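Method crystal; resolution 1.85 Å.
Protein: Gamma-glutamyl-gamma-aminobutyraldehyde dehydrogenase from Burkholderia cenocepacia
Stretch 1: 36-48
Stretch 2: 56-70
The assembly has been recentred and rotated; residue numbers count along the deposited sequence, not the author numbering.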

# COMPACT_ATOMS: atom_id res chain seq x y z
N SER A 36 -2.68 11.72 -40.31
CA SER A 36 -1.48 11.35 -41.03
C SER A 36 -0.90 12.59 -41.73
O SER A 36 -1.65 13.44 -42.21
CB SER A 36 -1.73 10.21 -42.01
OG SER A 36 -2.22 9.07 -41.34
N ARG A 37 0.43 12.73 -41.72
CA ARG A 37 1.10 13.87 -42.37
C ARG A 37 2.36 13.41 -43.02
O ARG A 37 3.09 12.57 -42.46
CB ARG A 37 1.51 14.91 -41.33
CG ARG A 37 0.40 15.63 -40.65
CD ARG A 37 1.02 16.66 -39.71
NE ARG A 37 0.00 17.31 -38.89
CZ ARG A 37 0.22 18.42 -38.20
NH1 ARG A 37 1.39 19.04 -38.26
NH2 ARG A 37 -0.76 18.94 -37.47
N ASP A 38 2.67 13.98 -44.19
CA ASP A 38 4.01 13.79 -44.74
C ASP A 38 4.98 14.59 -43.87
O ASP A 38 4.56 15.53 -43.19
CB ASP A 38 4.07 14.26 -46.20
CG ASP A 38 3.27 13.36 -47.12
OD1 ASP A 38 3.30 12.12 -46.95
OD2 ASP A 38 2.57 13.92 -48.00
N ALA A 39 6.26 14.19 -43.86
CA ALA A 39 7.31 14.99 -43.22
C ALA A 39 7.53 16.29 -44.00
O ALA A 39 7.34 16.33 -45.21
CB ALA A 39 8.60 14.23 -43.16
N HIS A 40 7.95 17.34 -43.29
CA HIS A 40 8.10 18.66 -43.85
C HIS A 40 9.10 18.60 -44.99
O HIS A 40 10.20 18.05 -44.84
CB HIS A 40 8.57 19.64 -42.78
CG HIS A 40 8.65 21.07 -43.23
ND1 HIS A 40 7.53 21.87 -43.37
CD2 HIS A 40 9.71 21.84 -43.57
CE1 HIS A 40 7.90 23.07 -43.77
NE2 HIS A 40 9.22 23.08 -43.90
N GLY A 41 8.69 19.16 -46.12
CA GLY A 41 9.51 19.23 -47.33
C GLY A 41 9.61 17.94 -48.14
O GLY A 41 10.47 17.83 -49.02
N GLY A 42 8.76 16.97 -47.81
CA GLY A 42 8.63 15.71 -48.54
C GLY A 42 9.73 14.70 -48.28
O GLY A 42 10.14 13.97 -49.19
N ARG A 43 10.22 14.62 -47.05
CA ARG A 43 11.34 13.76 -46.75
C ARG A 43 10.86 12.36 -46.43
O ARG A 43 9.93 12.19 -45.66
CB ARG A 43 12.07 14.27 -45.53
CG ARG A 43 12.69 15.63 -45.68
CD ARG A 43 13.00 16.25 -44.34
NE ARG A 43 13.75 15.33 -43.48
CZ ARG A 43 14.62 15.72 -42.57
NH1 ARG A 43 14.86 17.01 -42.37
NH2 ARG A 43 15.26 14.81 -41.85
N THR A 44 11.52 11.37 -47.00
CA THR A 44 11.20 10.00 -46.62
C THR A 44 12.47 9.18 -46.49
O THR A 44 13.54 9.58 -46.95
CB THR A 44 10.27 9.32 -47.63
OG1 THR A 44 10.89 9.28 -48.92
CG2 THR A 44 8.94 10.04 -47.75
N PHE A 45 12.34 8.04 -45.83
CA PHE A 45 13.32 6.98 -45.88
C PHE A 45 12.63 5.70 -46.37
O PHE A 45 11.41 5.59 -46.28
CB PHE A 45 14.01 6.79 -44.54
CG PHE A 45 13.15 6.22 -43.42
CD1 PHE A 45 13.03 4.86 -43.25
CD2 PHE A 45 12.57 7.05 -42.48
CE1 PHE A 45 12.30 4.34 -42.18
CE2 PHE A 45 11.81 6.54 -41.44
CZ PHE A 45 11.67 5.18 -41.29
N ASP A 46 13.42 4.79 -46.94
CA ASP A 46 12.92 3.49 -47.41
C ASP A 46 12.92 2.51 -46.26
O ASP A 46 13.96 2.21 -45.63
CB ASP A 46 13.78 2.90 -48.53
CG ASP A 46 13.62 3.62 -49.86
OD1 ASP A 46 12.74 4.49 -50.05
OD2 ASP A 46 14.40 3.26 -50.74
N CYS A 47 11.73 2.01 -45.97
CA CYS A 47 11.53 0.99 -44.99
C CYS A 47 11.73 -0.38 -45.62
O CYS A 47 10.88 -0.87 -46.41
CB CYS A 47 10.15 1.13 -44.43
SG CYS A 47 9.67 -0.12 -43.21
N VAL A 48 12.86 -0.99 -45.26
CA VAL A 48 13.34 -2.22 -45.89
C VAL A 48 13.10 -3.42 -44.97
O VAL A 48 13.19 -3.31 -43.76
CB VAL A 48 14.84 -2.14 -46.21
CG1 VAL A 48 15.33 -3.39 -46.92
CG2 VAL A 48 15.13 -0.92 -47.07
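Stretch 2 (56-70) LAKVADCGEADVNAA

Stretch 2 runs back along stretch 1 as an antiparallel strand and then turns into a helix. Strand 56-60 lies beside strand 44-48. Their N-to-C directions differ by 146°, and the axes approach to 4.5 Å. Cys47 pairs with Ala57, Asp46 with Lys58, Phe45 with Val59 and Thr44 with Ala60. Phe45 and Val59 form a hydrogen-bonded pair: Phe45 N to Val59 O is 2.9 Å, and Val59 N to Phe45 O is 2.9 Å. At one end of the ladder, Cys47 N donates to Ala57 O at 2.8 Å and Leu56 N to Cys47 O at 2.7 Å. At the other, Asp61 N donates to Arg43 O at 3.0 Å. Beyond this, Gly63 holds the N-cap position of helix 64-70. In stretch 1, a type II turn spans Ala39 to Gly42 and brings the chain into strand 44-48.

Side chains of Phe45, Cys47, Ala57 and Val59 share one sheet face. Val59 CB lies over the Phe45 ring, 4.1 Å from its centroid, and Cys47 CB is 3.8 Å from Val59 CG2. Asp46 and Lys58 share the other face, where a salt bridge joins Asp46 OD1 to Lys58 NZ at 2.8 Å. A second salt bridge, Arg43 NH2 to Asp61 OD2 at 3.1 Å, forms just past the strands. The Arg43 guanidinium also covers Gly63; an ideal CB on that glycine would clash with Arg43 NH1.

The helix start meets the turn through Asp66. His40 N donates to Asp66 OD1 at 2.9 Å, while Gly63 N donates to Asp66 OD2 at 3.2 Å. One carboxylate thus ties the turn to the helix start. Water 1 bridges Asp38 O and Asp66 OD1. Ala65 CB lies over one face of the His40 ring, 4.2 Å from its centroid. Ala39 CB packs 4.0 Å from Ala60 CB.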

# COMPACT_ATOMS: atom_id res chain seq x y z
N LEU A 56 9.46 -2.04 -48.32
CA LEU A 56 8.07 -2.19 -47.98
C LEU A 56 7.27 -0.93 -48.24
O LEU A 56 6.11 -0.99 -48.61
CB LEU A 56 7.91 -2.53 -46.50
CG LEU A 56 8.61 -3.83 -46.08
CD1 LEU A 56 8.73 -3.82 -44.57
CD2 LEU A 56 7.82 -5.05 -46.59
N ALA A 57 7.89 0.21 -48.01
CA ALA A 57 7.19 1.48 -48.02
C ALA A 57 8.19 2.60 -47.91
O ALA A 57 9.31 2.39 -47.41
CB ALA A 57 6.22 1.55 -46.87
N LYS A 58 7.80 3.76 -48.43
CA LYS A 58 8.50 5.00 -48.09
C LYS A 58 7.82 5.60 -46.85
O LYS A 58 6.60 5.82 -46.83
CB LYS A 58 8.50 5.97 -49.26
CG LYS A 58 9.39 5.48 -50.41
CD LYS A 58 9.70 6.57 -51.43
CE LYS A 58 10.50 6.05 -52.62
NZ LYS A 58 11.96 5.97 -52.30
N VAL A 59 8.61 5.89 -45.83
CA VAL A 59 8.09 6.34 -44.56
C VAL A 59 8.59 7.76 -44.29
O VAL A 59 9.69 8.12 -44.66
CB VAL A 59 8.50 5.37 -43.45
CG1 VAL A 59 8.22 5.91 -42.04
CG2 VAL A 59 7.81 4.02 -43.70
N ALA A 60 7.75 8.56 -43.68
CA ALA A 60 8.12 9.94 -43.35
C ALA A 60 9.47 9.99 -42.62
O ALA A 60 9.64 9.30 -41.67
CB ALA A 60 7.03 10.58 -42.51
N ASP A 61 10.39 10.83 -43.08
CA ASP A 61 11.64 11.06 -42.38
C ASP A 61 11.62 12.42 -41.64
O ASP A 61 12.02 13.46 -42.21
CB ASP A 61 12.81 11.00 -43.34
CG ASP A 61 14.12 11.15 -42.62
OD1 ASP A 61 14.36 10.43 -41.63
OD2 ASP A 61 14.91 12.00 -43.06
N CYS A 62 11.17 12.40 -40.38
CA CYS A 62 10.93 13.64 -39.67
C CYS A 62 12.16 14.36 -39.21
O CYS A 62 13.18 13.78 -38.84
CB CYS A 62 9.95 13.45 -38.50
SG CYS A 62 8.30 12.97 -39.09
N GLY A 63 12.05 15.67 -39.22
CA GLY A 63 13.07 16.55 -38.69
C GLY A 63 12.45 17.51 -37.70
O GLY A 63 11.40 17.24 -37.11
N GLU A 64 13.13 18.64 -37.49
CA GLU A 64 12.70 19.56 -36.46
C GLU A 64 11.32 20.16 -36.67
O GLU A 64 10.55 20.31 -35.71
CB GLU A 64 13.77 20.65 -36.23
CG GLU A 64 13.60 21.30 -34.88
CD GLU A 64 14.73 22.19 -34.47
OE1 GLU A 64 15.92 21.93 -34.84
OE2 GLU A 64 14.41 23.17 -33.77
N ALA A 65 10.92 20.48 -37.89
CA ALA A 65 9.61 21.10 -38.05
C ALA A 65 8.56 20.15 -37.52
O ALA A 65 7.64 20.55 -36.81
CB ALA A 65 9.31 21.46 -39.51
N ASP A 66 8.71 18.87 -37.87
CA ASP A 66 7.72 17.85 -37.51
C ASP A 66 7.73 17.49 -36.03
O ASP A 66 6.68 17.32 -35.44
CB ASP A 66 7.92 16.58 -38.34
CG ASP A 66 8.11 16.88 -39.82
OD1 ASP A 66 7.14 17.20 -40.46
OD2 ASP A 66 9.25 16.82 -40.34
N VAL A 67 8.92 17.34 -35.44
CA VAL A 67 9.04 17.13 -33.99
C VAL A 67 8.36 18.32 -33.30
O VAL A 67 7.54 18.12 -32.40
CB VAL A 67 10.50 17.03 -33.51
CG1 VAL A 67 10.59 17.16 -31.99
CG2 VAL A 67 11.09 15.70 -33.96
N ASN A 68 8.65 19.54 -33.75
CA ASN A 68 8.05 20.70 -33.11
C ASN A 68 6.53 20.73 -33.22
O ASN A 68 5.86 21.07 -32.25
CB ASN A 68 8.62 22.02 -33.63
CG ASN A 68 9.97 22.36 -33.05
OD1 ASN A 68 10.45 21.79 -32.05
ND2 ASN A 68 10.60 23.32 -33.70
N ALA A 69 5.98 20.35 -34.39
CA ALA A 69 4.53 20.26 -34.54
C ALA A 69 3.90 19.23 -33.56
O ALA A 69 2.85 19.52 -32.94
CB ALA A 69 4.17 19.92 -35.97
N ALA A 70 4.56 18.07 -33.42
CA ALA A 70 4.10 16.98 -32.54
C ALA A 70 4.13 17.43 -31.09
O ALA A 70 3.17 17.28 -30.38
CB ALA A 70 4.96 15.75 -32.73
O HOH W 1 4.28 16.53 -40.64
O HOH W 2 10.77 17.60 -42.11